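Local coordinates for putative metal-dependent hydrolase (Parabacteroides distasonis ATCC 8503, PDB 3KL7), which probably acts as a zinc-dependent hydrolase of the metallo-beta-lactamase superfamily, holding two zinc ions in its metal centre, at residues A[162-170]-A[188-199]; A[121-129]-A[145-156]. All coordinates share one frame; numbering follows the deposited sequence.

Interaction 1 of 2, residues A[162-170]-A[188-199]. With ZN (zinc ion), chain C; ZN (zinc ion), chain D.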
loop_
_atom_site.group_PDB
_atom_site.type_symbol
_atom_site.label_atom_id
_atom_site.label_comp_id
_atom_site.label_asym_id
_atom_site.label_seq_id
_atom_site.Cartn_x
_atom_site.Cartn_y
_atom_site.Cartn_z
ATOM N N ASP A 162 5.584 3.099 3.696
ATOM C CA ASP A 162 6.759 3.997 3.637
ATOM C C ASP A 162 8.056 3.246 3.973
ATOM O O ASP A 162 8.244 2.790 5.088
ATOM C CB ASP A 162 6.568 5.209 4.565
ATOM C CG ASP A 162 5.582 6.240 3.988
ATOM O OD1 ASP A 162 5.086 6.034 2.832
ATOM O OD2 ASP A 162 5.315 7.252 4.665
ATOM N N THR A 163 8.940 3.126 2.973
ATOM C CA THR A 163 10.149 2.318 3.099
ATOM C C THR A 163 11.218 2.774 2.104
ATOM O O THR A 163 10.954 3.551 1.211
ATOM C CB THR A 163 9.824 0.842 2.836
ATOM O OG1 THR A 163 11.013 0.031 2.992
ATOM C CG2 THR A 163 9.240 0.663 1.423
ATOM N N GLU A 164 12.424 2.296 2.281
ATOM C CA GLU A 164 13.455 2.452 1.271
ATOM C C GLU A 164 13.682 1.086 0.617
ATOM O O GLU A 164 12.904 0.139 0.855
ATOM C CB GLU A 164 14.753 3.055 1.897
ATOM C CG GLU A 164 14.723 4.609 1.931
ATOM C CD GLU A 164 15.933 5.233 2.597
ATOM O OE1 GLU A 164 16.014 5.177 3.847
ATOM O OE2 GLU A 164 16.796 5.814 1.862
ATOM N N ASP A 165 14.712 0.972 -0.217
ATOM C CA ASP A 165 14.975 -0.284 -0.937
ATOM C C ASP A 165 15.612 -1.299 -0.011
ATOM O O ASP A 165 16.794 -1.624 -0.133
ATOM C CB ASP A 165 15.865 -0.038 -2.164
ATOM C CG ASP A 165 17.160 0.714 -1.817
ATOM O OD1 ASP A 165 17.102 1.655 -1.000
ATOM O OD2 ASP A 165 18.226 0.361 -2.373
ATOM N N ILE A 166 14.814 -1.819 0.906
ATOM C CA ILE A 166 15.321 -2.699 1.951
ATOM C C ILE A 166 15.623 -4.091 1.396
ATOM O O ILE A 166 15.014 -4.505 0.400
ATOM C CB ILE A 166 14.328 -2.786 3.130
ATOM C CG1 ILE A 166 12.943 -3.319 2.663
ATOM C CG2 ILE A 166 14.183 -1.443 3.777
ATOM C CD1 ILE A 166 12.015 -3.672 3.811
ATOM N N PRO A 167 16.577 -4.825 2.039
ATOM C CA PRO A 167 17.020 -6.143 1.540
ATOM C C PRO A 167 15.949 -7.225 1.597
ATOM O O PRO A 167 16.051 -8.229 0.885
ATOM C CB PRO A 167 18.209 -6.504 2.469
ATOM C CG PRO A 167 17.992 -5.740 3.688
ATOM C CD PRO A 167 17.294 -4.444 3.273
ATOM N N GLU A 168 14.939 -7.028 2.436
ATOM C CA GLU A 168 13.851 -7.976 2.549
ATOM C C GLU A 168 12.964 -7.992 1.304
ATOM O O GLU A 168 12.142 -8.878 1.141
ATOM C CB GLU A 168 12.982 -7.677 3.782
ATOM C CG GLU A 168 13.585 -8.122 5.100
ATOM C CD GLU A 168 14.319 -7.011 5.825
ATOM O OE1 GLU A 168 14.799 -6.050 5.164
ATOM O OE2 GLU A 168 14.418 -7.100 7.067
HETATM N N MSE A 169 13.114 -7.019 0.436
HETATM C CA MSE A 169 12.337 -7.035 -0.780
HETATM C C MSE A 169 12.741 -8.201 -1.688
HETATM O O MSE A 169 11.945 -8.672 -2.463
HETATM C CB MSE A 169 12.402 -5.695 -1.494
HETATM C CG MSE A 169 11.344 -4.741 -1.000
HETATM SE SE MSE A 169 11.598 -3.067 -1.663
HETATM C CE MSE A 169 10.248 -2.081 -0.674
ATOM N N LYS A 170 13.986 -8.684 -1.546
ATOM C CA LYS A 170 14.428 -9.898 -2.278
ATOM C C LYS A 170 13.553 -11.103 -1.916
ATOM O O LYS A 170 13.455 -12.040 -2.677
ATOM C CB LYS A 170 15.909 -10.215 -1.988
ATOM C CG LYS A 170 16.915 -9.284 -2.722
ATOM C CD LYS A 170 18.425 -9.664 -2.387
ATOM C CE LYS A 170 18.838 -9.204 -0.948
ATOM N NZ LYS A 170 20.134 -9.871 -0.463
HETATM N N MSE A 188 11.662 6.718 -1.121
HETATM C CA MSE A 188 12.667 6.366 -2.144
HETATM C C MSE A 188 12.883 7.424 -3.257
HETATM O O MSE A 188 11.933 8.147 -3.671
HETATM C CB MSE A 188 12.305 5.010 -2.798
HETATM C CG MSE A 188 12.657 3.811 -1.930
HETATM SE SE MSE A 188 12.351 2.084 -2.752
HETATM C CE MSE A 188 10.447 2.021 -2.446
ATOM N N THR A 189 14.128 7.499 -3.742
ATOM C CA THR A 189 14.438 8.226 -4.977
ATOM C C THR A 189 14.096 7.323 -6.139
ATOM O O THR A 189 13.760 6.142 -5.946
ATOM C CB THR A 189 15.923 8.572 -5.095
ATOM O OG1 THR A 189 16.676 7.355 -5.244
ATOM C CG2 THR A 189 16.418 9.374 -3.849
ATOM N N VAL A 190 14.178 7.857 -7.352
ATOM C CA VAL A 190 13.798 7.088 -8.540
ATOM C C VAL A 190 14.717 5.891 -8.699
ATOM O O VAL A 190 14.256 4.783 -8.981
ATOM C CB VAL A 190 13.806 7.971 -9.801
ATOM C CG1 VAL A 190 13.745 7.121 -11.064
ATOM C CG2 VAL A 190 12.630 8.989 -9.743
ATOM N N SER A 191 16.011 6.101 -8.484
ATOM C CA SER A 191 16.988 5.022 -8.596
ATOM C C SER A 191 16.771 3.937 -7.562
ATOM O O SER A 191 16.901 2.760 -7.874
ATOM C CB SER A 191 18.398 5.555 -8.511
ATOM O OG SER A 191 18.752 6.185 -9.726
ATOM N N GLN A 192 16.428 4.336 -6.336
ATOM C CA GLN A 192 16.150 3.376 -5.262
ATOM C C GLN A 192 14.952 2.538 -5.582
ATOM O O GLN A 192 14.982 1.339 -5.397
ATOM C CB GLN A 192 15.891 4.087 -3.957
ATOM C CG GLN A 192 17.087 4.328 -3.135
ATOM C CD GLN A 192 16.736 5.089 -1.883
ATOM O OE1 GLN A 192 15.868 5.928 -1.905
ATOM N NE2 GLN A 192 17.413 4.788 -0.787
ATOM N N ALA A 193 13.879 3.192 -6.039
ATOM C CA ALA A 193 12.668 2.512 -6.458
ATOM C C ALA A 193 12.952 1.496 -7.573
ATOM O O ALA A 193 12.440 0.372 -7.544
ATOM C CB ALA A 193 11.646 3.519 -6.926
ATOM N N ALA A 194 13.763 1.893 -8.548
ATOM C CA ALA A 194 14.125 0.993 -9.651
ATOM C C ALA A 194 14.887 -0.236 -9.115
ATOM O O ALA A 194 14.600 -1.367 -9.495
ATOM C CB ALA A 194 14.965 1.736 -10.709
ATOM N N LYS A 195 15.847 0.013 -8.228
ATOM C CA LYS A 195 16.595 -1.041 -7.570
ATOM C C LYS A 195 15.639 -1.944 -6.758
ATOM O O LYS A 195 15.715 -3.161 -6.839
ATOM C CB LYS A 195 17.688 -0.419 -6.686
ATOM C CG LYS A 195 18.457 -1.408 -5.841
ATOM C CD LYS A 195 19.797 -0.798 -5.301
ATOM C CE LYS A 195 20.447 -1.735 -4.207
ATOM N NZ LYS A 195 19.501 -2.025 -3.021
ATOM N N ALA A 196 14.725 -1.332 -6.012
ATOM C CA ALA A 196 13.706 -2.083 -5.265
ATOM C C ALA A 196 12.865 -2.964 -6.207
ATOM O O ALA A 196 12.725 -4.162 -5.984
ATOM C CB ALA A 196 12.798 -1.116 -4.473
ATOM N N ALA A 197 12.312 -2.357 -7.257
ATOM C CA ALA A 197 11.531 -3.083 -8.237
ATOM C C ALA A 197 12.294 -4.312 -8.807
ATOM O O ALA A 197 11.703 -5.428 -8.944
ATOM C CB ALA A 197 11.121 -2.161 -9.358
ATOM N N ARG A 198 13.591 -4.122 -9.140
ATOM C CA ARG A 198 14.391 -5.205 -9.738
ATOM C C ARG A 198 14.679 -6.336 -8.731
ATOM O O ARG A 198 14.995 -7.457 -9.117
ATOM C CB ARG A 198 15.697 -4.658 -10.338
ATOM C CG ARG A 198 15.485 -3.867 -11.645
ATOM C CD ARG A 198 16.812 -3.533 -12.368
ATOM N NE ARG A 198 16.589 -2.639 -13.508
ATOM C CZ ARG A 198 16.444 -3.042 -14.762
ATOM N NH1 ARG A 198 16.523 -4.335 -15.066
ATOM N NH2 ARG A 198 16.231 -2.152 -15.712
HETATM N N MSE A 199 14.555 -6.044 -7.452
HETATM C CA MSE A 199 14.800 -7.060 -6.444
HETATM C C MSE A 199 13.719 -8.181 -6.438
HETATM O O MSE A 199 14.000 -9.304 -6.042
HETATM C CB MSE A 199 14.896 -6.418 -5.061
HETATM C CG MSE A 199 16.267 -5.784 -4.758
HETATM SE SE MSE A 199 16.381 -5.312 -2.870
HETATM C CE MSE A 199 15.398 -3.673 -2.883
HETATM ZN ZN ZN C . 5.570 7.893 6.855
HETATM ZN ZN ZN D . 4.066 8.884 4.281
HETATM O O HOH W 1 16.383 7.816 -0.171
HETATM O O HOH W 2 19.231 -3.408 0.054
HETATM O O HOH W 3 12.555 -11.914 -5.025
HETATM O O HOH W 4 4.239 9.334 6.296
#
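Gln192, on the first turn of helix 190-199, lies across Asp165 and ends against Glu164, joining the helix to the loop that follows the zinc ligand Asp162. From its base outward, CB passes the carboxylate of Asp165, CG comes closer to it, 3.4 Å from Asp165 OD1, and CD brings the amide up to Glu164. There Gln192 NE2 donates a nearly straight hydrogen bond to Glu164 OE2 (2.9 Å, 168°), which lies close to the amide plane; the amide reaches the carboxylate on its anti side, 28° out of the carboxylate plane. The other end of the amide turns back to its own helix in a capping box, each side chain accepting from the other residue's backbone N-H: Gln192 OE1 from Thr189 N, Thr189 OG1 from Gln192 N. Glutamine suits this place because it can donate across the contact and accept at the cap. Glu164 OE2 also has Thr133 as a partner.

One turn on, Lys195 sends an extended chain past Asp165, and a bend at its last torsion (chi4 -57°) brings NZ to Asp165 OD2 in a salt bridge of 2.8 Å. Asp165 itself centres an inverse gamma turn. Farther along the helix, Ala196 CB packs on Met169 SE at 3.6 Å. Met199, a selenomethionine like Met169 and Met188, bends at chi3 to bring CE against the turn, 3.4 Å from Ile166 O, and Met188 SE rests 3.6 Å from Asp165 N.

Asp162 OD2 and a water bridge the two zinc ions; His73, His75 and His140 also bind one, Asp77, His78 and His209 the other. The bonds to Glu164 and Asp165, with selenomethionine packing beside them, probably help hold the loop after this bridging ligand.

Interaction 2 of 2, residues A[121-129]-A[145-156]. With GOL (glycerol), chain G.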
loop_
_atom_site.group_PDB
_atom_site.type_symbol
_atom_site.label_atom_id
_atom_site.label_comp_id
_atom_site.label_asym_id
_atom_site.label_seq_id
_atom_site.Cartn_x
_atom_site.Cartn_y
_atom_site.Cartn_z
ATOM N N TYR A 121 -11.748 -13.921 1.709
ATOM C CA TYR A 121 -11.559 -13.439 0.335
ATOM C C TYR A 121 -10.259 -12.654 0.143
ATOM O O TYR A 121 -9.978 -12.178 -0.958
ATOM C CB TYR A 121 -12.760 -12.573 -0.104
ATOM C CG TYR A 121 -13.020 -11.365 0.762
ATOM C CD1 TYR A 121 -12.307 -10.180 0.572
ATOM C CD2 TYR A 121 -14.002 -11.392 1.758
ATOM C CE1 TYR A 121 -12.549 -9.035 1.381
ATOM C CE2 TYR A 121 -14.256 -10.256 2.573
ATOM C CZ TYR A 121 -13.522 -9.087 2.374
ATOM O OH TYR A 121 -13.758 -7.968 3.167
HETATM N N MSE A 122 -9.466 -12.517 1.202
HETATM C CA MSE A 122 -8.245 -11.717 1.117
HETATM C C MSE A 122 -7.252 -12.089 2.185
HETATM O O MSE A 122 -7.448 -11.761 3.366
HETATM C CB MSE A 122 -8.562 -10.228 1.236
HETATM C CG MSE A 122 -7.320 -9.348 1.107
HETATM SE SE MSE A 122 -7.663 -7.508 1.331
HETATM C CE MSE A 122 -7.925 -7.503 3.224
ATOM N N LYS A 123 -6.170 -12.768 1.773
ATOM C CA LYS A 123 -5.098 -13.126 2.684
ATOM C C LYS A 123 -4.226 -11.924 2.842
ATOM O O LYS A 123 -3.978 -11.210 1.875
ATOM C CB LYS A 123 -4.283 -14.314 2.129
ATOM C CG LYS A 123 -3.047 -14.665 2.957
ATOM C CD LYS A 123 -2.386 -15.965 2.483
ATOM C CE LYS A 123 -1.618 -15.757 1.174
ATOM N NZ LYS A 123 -0.764 -16.919 0.827
ATOM N N ILE A 124 -3.773 -11.674 4.070
ATOM C CA ILE A 124 -2.867 -10.553 4.343
ATOM C C ILE A 124 -1.564 -11.063 4.907
ATOM O O ILE A 124 -1.553 -11.891 5.806
ATOM C CB ILE A 124 -3.452 -9.549 5.398
ATOM C CG1 ILE A 124 -4.895 -9.176 5.084
ATOM C CG2 ILE A 124 -2.620 -8.310 5.451
ATOM C CD1 ILE A 124 -5.552 -8.299 6.188
ATOM N N GLU A 125 -0.459 -10.548 4.386
ATOM C CA GLU A 125 0.837 -10.767 4.996
ATOM C C GLU A 125 1.455 -9.416 5.295
ATOM O O GLU A 125 1.465 -8.543 4.451
ATOM C CB GLU A 125 1.741 -11.603 4.054
ATOM C CG GLU A 125 1.082 -12.916 3.614
ATOM C CD GLU A 125 1.771 -13.571 2.441
ATOM O OE1 GLU A 125 2.806 -14.246 2.660
ATOM O OE2 GLU A 125 1.257 -13.428 1.292
ATOM N N ALA A 126 1.947 -9.242 6.512
ATOM C CA ALA A 126 2.635 -8.025 6.885
ATOM C C ALA A 126 4.146 -8.202 6.699
ATOM O O ALA A 126 4.758 -9.174 7.194
ATOM C CB ALA A 126 2.307 -7.622 8.360
ATOM N N VAL A 127 4.739 -7.266 5.989
ATOM C CA VAL A 127 6.140 -7.323 5.677
ATOM C C VAL A 127 6.795 -6.010 6.156
ATOM O O VAL A 127 6.099 -5.047 6.448
ATOM C CB VAL A 127 6.359 -7.540 4.154
ATOM C CG1 VAL A 127 5.915 -8.982 3.741
ATOM C CG2 VAL A 127 5.602 -6.480 3.341
ATOM N N PRO A 128 8.131 -5.988 6.258
ATOM C CA PRO A 128 8.784 -4.801 6.768
ATOM C C PRO A 128 8.682 -3.596 5.834
ATOM O O PRO A 128 8.524 -3.744 4.620
ATOM C CB PRO A 128 10.257 -5.244 6.932
ATOM C CG PRO A 128 10.235 -6.717 6.869
ATOM C CD PRO A 128 9.089 -7.073 6.003
ATOM N N ALA A 129 8.763 -2.417 6.420
ATOM C CA ALA A 129 8.794 -1.192 5.685
ATOM C C ALA A 129 9.545 -0.156 6.579
ATOM O O ALA A 129 8.991 0.306 7.600
ATOM C CB ALA A 129 7.369 -0.727 5.367
ATOM N N ASP A 145 6.713 -0.378 11.501
ATOM C CA ASP A 145 5.682 -0.201 10.475
ATOM C C ASP A 145 5.557 -1.422 9.525
ATOM O O ASP A 145 6.446 -2.277 9.451
ATOM C CB ASP A 145 5.996 1.058 9.641
ATOM C CG ASP A 145 6.200 2.331 10.514
ATOM O OD1 ASP A 145 5.685 2.372 11.662
ATOM O OD2 ASP A 145 6.862 3.294 10.030
ATOM N N ASN A 146 4.449 -1.467 8.789
ATOM C CA ASN A 146 4.145 -2.593 7.895
ATOM C C ASN A 146 3.999 -2.179 6.481
ATOM O O ASN A 146 3.442 -1.126 6.177
ATOM C CB ASN A 146 2.800 -3.246 8.287
ATOM C CG ASN A 146 2.850 -3.963 9.604
ATOM O OD1 ASN A 146 3.910 -4.456 10.039
ATOM N ND2 ASN A 146 1.704 -4.038 10.260
ATOM N N GLY A 147 4.489 -3.014 5.595
ATOM C CA GLY A 147 3.926 -3.107 4.252
ATOM C C GLY A 147 2.970 -4.306 4.309
ATOM O O GLY A 147 3.013 -5.060 5.282
ATOM N N TYR A 148 2.113 -4.471 3.279
ATOM C CA TYR A 148 1.153 -5.608 3.205
ATOM C C TYR A 148 1.152 -6.264 1.843
ATOM O O TYR A 148 1.257 -5.601 0.847
ATOM C CB TYR A 148 -0.282 -5.139 3.503
ATOM C CG TYR A 148 -0.422 -4.549 4.846
ATOM C CD1 TYR A 148 -0.306 -5.341 5.983
ATOM C CD2 TYR A 148 -0.640 -3.188 5.008
ATOM C CE1 TYR A 148 -0.419 -4.795 7.237
ATOM C CE2 TYR A 148 -0.748 -2.640 6.248
ATOM C CZ TYR A 148 -0.634 -3.447 7.372
ATOM O OH TYR A 148 -0.735 -2.892 8.632
ATOM N N ILE A 149 1.038 -7.593 1.826
ATOM C CA ILE A 149 0.770 -8.322 0.605
ATOM C C ILE A 149 -0.649 -8.840 0.748
ATOM O O ILE A 149 -0.964 -9.559 1.703
ATOM C CB ILE A 149 1.736 -9.539 0.396
ATOM C CG1 ILE A 149 3.193 -9.131 0.558
ATOM C CG2 ILE A 149 1.523 -10.169 -0.971
ATOM C CD1 ILE A 149 4.158 -10.325 0.485
ATOM N N LEU A 150 -1.497 -8.457 -0.194
ATOM C CA LEU A 150 -2.885 -8.821 -0.197
ATOM C C LEU A 150 -3.103 -9.768 -1.312
ATOM O O LEU A 150 -2.763 -9.465 -2.460
ATOM C CB LEU A 150 -3.741 -7.578 -0.416
ATOM C CG LEU A 150 -3.442 -6.466 0.563
ATOM C CD1 LEU A 150 -4.264 -5.228 0.230
ATOM C CD2 LEU A 150 -3.719 -6.961 1.974
ATOM N N THR A 151 -3.659 -10.929 -1.008
ATOM C CA THR A 151 -3.876 -11.944 -2.018
ATOM C C THR A 151 -5.381 -12.157 -2.241
ATOM O O THR A 151 -6.106 -12.456 -1.316
ATOM C CB THR A 151 -3.197 -13.284 -1.626
ATOM O OG1 THR A 151 -1.790 -13.053 -1.350
ATOM C CG2 THR A 151 -3.349 -14.323 -2.763
ATOM N N PHE A 152 -5.828 -11.947 -3.487
ATOM C CA PHE A 152 -7.202 -12.203 -3.890
ATOM C C PHE A 152 -7.181 -13.317 -4.957
ATOM O O PHE A 152 -6.717 -13.094 -6.062
ATOM C CB PHE A 152 -7.822 -10.953 -4.520
ATOM C CG PHE A 152 -7.628 -9.685 -3.723
ATOM C CD1 PHE A 152 -6.477 -8.912 -3.884
ATOM C CD2 PHE A 152 -8.599 -9.252 -2.842
ATOM C CE1 PHE A 152 -6.310 -7.724 -3.161
ATOM C CE2 PHE A 152 -8.431 -8.070 -2.102
ATOM C CZ PHE A 152 -7.297 -7.306 -2.270
ATOM N N ASP A 153 -7.653 -14.512 -4.609
ATOM C CA ASP A 153 -7.791 -15.595 -5.588
ATOM C C ASP A 153 -6.513 -15.706 -6.467
ATOM O O ASP A 153 -6.586 -15.768 -7.682
ATOM C CB ASP A 153 -9.039 -15.319 -6.458
ATOM C CG ASP A 153 -9.384 -16.462 -7.394
ATOM O OD1 ASP A 153 -9.044 -17.628 -7.096
ATOM O OD2 ASP A 153 -10.026 -16.189 -8.434
ATOM N N GLY A 154 -5.346 -15.699 -5.823
ATOM C CA GLY A 154 -4.068 -15.865 -6.535
ATOM C C GLY A 154 -3.401 -14.560 -6.984
ATOM O O GLY A 154 -2.216 -14.549 -7.290
ATOM N N LEU A 155 -4.160 -13.465 -7.035
ATOM C CA LEU A 155 -3.605 -12.177 -7.447
ATOM C C LEU A 155 -2.983 -11.515 -6.238
ATOM O O LEU A 155 -3.682 -11.214 -5.283
ATOM C CB LEU A 155 -4.708 -11.283 -8.020
ATOM C CG LEU A 155 -4.259 -9.970 -8.632
ATOM C CD1 LEU A 155 -3.634 -10.224 -9.952
ATOM C CD2 LEU A 155 -5.442 -9.049 -8.785
ATOM N N ARG A 156 -1.666 -11.288 -6.288
ATOM C CA ARG A 156 -0.920 -10.725 -5.142
ATOM C C ARG A 156 -0.567 -9.263 -5.343
ATOM O O ARG A 156 0.100 -8.905 -6.286
ATOM C CB ARG A 156 0.348 -11.561 -4.859
ATOM C CG ARG A 156 0.011 -12.983 -4.325
ATOM C CD ARG A 156 1.170 -13.994 -4.416
ATOM N NE ARG A 156 2.402 -13.593 -3.716
ATOM C CZ ARG A 156 2.538 -13.511 -2.385
ATOM N NH1 ARG A 156 1.525 -13.754 -1.581
ATOM N NH2 ARG A 156 3.697 -13.167 -1.867
HETATM C C1 GOL G . -9.306 -15.834 -1.915
HETATM O O1 GOL G . -9.843 -14.594 -2.409
HETATM C C2 GOL G . -8.192 -15.554 -0.901
HETATM O O2 GOL G . -7.019 -15.134 -1.569
HETATM C C3 GOL G . -7.900 -16.810 -0.065
HETATM O O3 GOL G . -6.880 -16.557 0.881
HETATM O O HOH W 5 -1.107 -12.207 1.040
HETATM O O HOH W 6 9.795 -2.708 9.574
HETATM O O HOH W 7 9.184 -0.133 10.306
#
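Antiparallel strands 123-128 and 146-152 are neighbours in the mixed sheet that also holds strand 155-159, reached through a type I' turn from Phe152 to Leu155. Lys123 with Thr151, Glu125 with Ile149 and Val127 with Gly147 are the hydrogen-bonded pairs; Glu125 N reaches Ile149 O at 2.9 Å, and Ile149 N returns to Glu125 O.

On the face of Ile124, Ala126, Tyr148 and Leu150, side chains lie alongside one another: Ile124 CG2 meets Tyr148 CD1 at 3.8 Å and touches Leu150 CD2. The OH of Tyr148, a polar end in this buried layer, is held by Asn146 ND2, which also bonds Leu110 O, and by Ile71 O. Near the turn Met122, a selenomethionine with CG anti to the backbone N (chi1 -178°) and a bend at chi3, lays CG and SE by Phe152 CE2 and CZ, a Met-aromatic contact with SE oblique to the ring, 3.6 Å from CE2.

The other face is mixed, charged toward Lys123 and Glu125, apolar where Val127 CG1 meets Ile149 CD1 at 3.9 Å. Arg156 NH1 donates to Glu125 OE2 at 2.9 Å in a salt bridge; the oxygen uses its syn lone pair at the guanidinium edge, and Ile149 CG2 lies 3.4 Å above the guanidinium plane, offset toward its rim. A water lies within bonding distance of Glu125 OE2, Ile149 O and Thr151 OG1. Val127 CG2 lies 3.5 Å from Gly147 O; glycine, lacking a side chain, suits this tight spot.

Lys123 NZ stands 4.6 Å from Arg156 NH1, so the Glu125 carboxylate probably eases the two positive charges, while the oily face packs against the opposing sheet.

Along the chain the two contacts come in series: interaction 2 closes at residue 156, and interaction 1 opens a few residues later, beyond strand 155-159. Their centres lie about 18 Å apart, yet they touch where the end of strand 123-128 meets the loop 162-170: Ile166 CD1 packs on Pro128 O at 3.6 Å, and Thr163 CB on Ala129 CA. Strands 123-128 and 146-152 belong to one of the two mixed sheets of the metallo-beta-lactamase fold; helix 190-200 precedes strand 204-208 of the same sheet. Both contacts border the zinc site, Asp162 as a ligand and Asp145 beside His73 and His140, consistent with a metal centre built from loops at the strand ends.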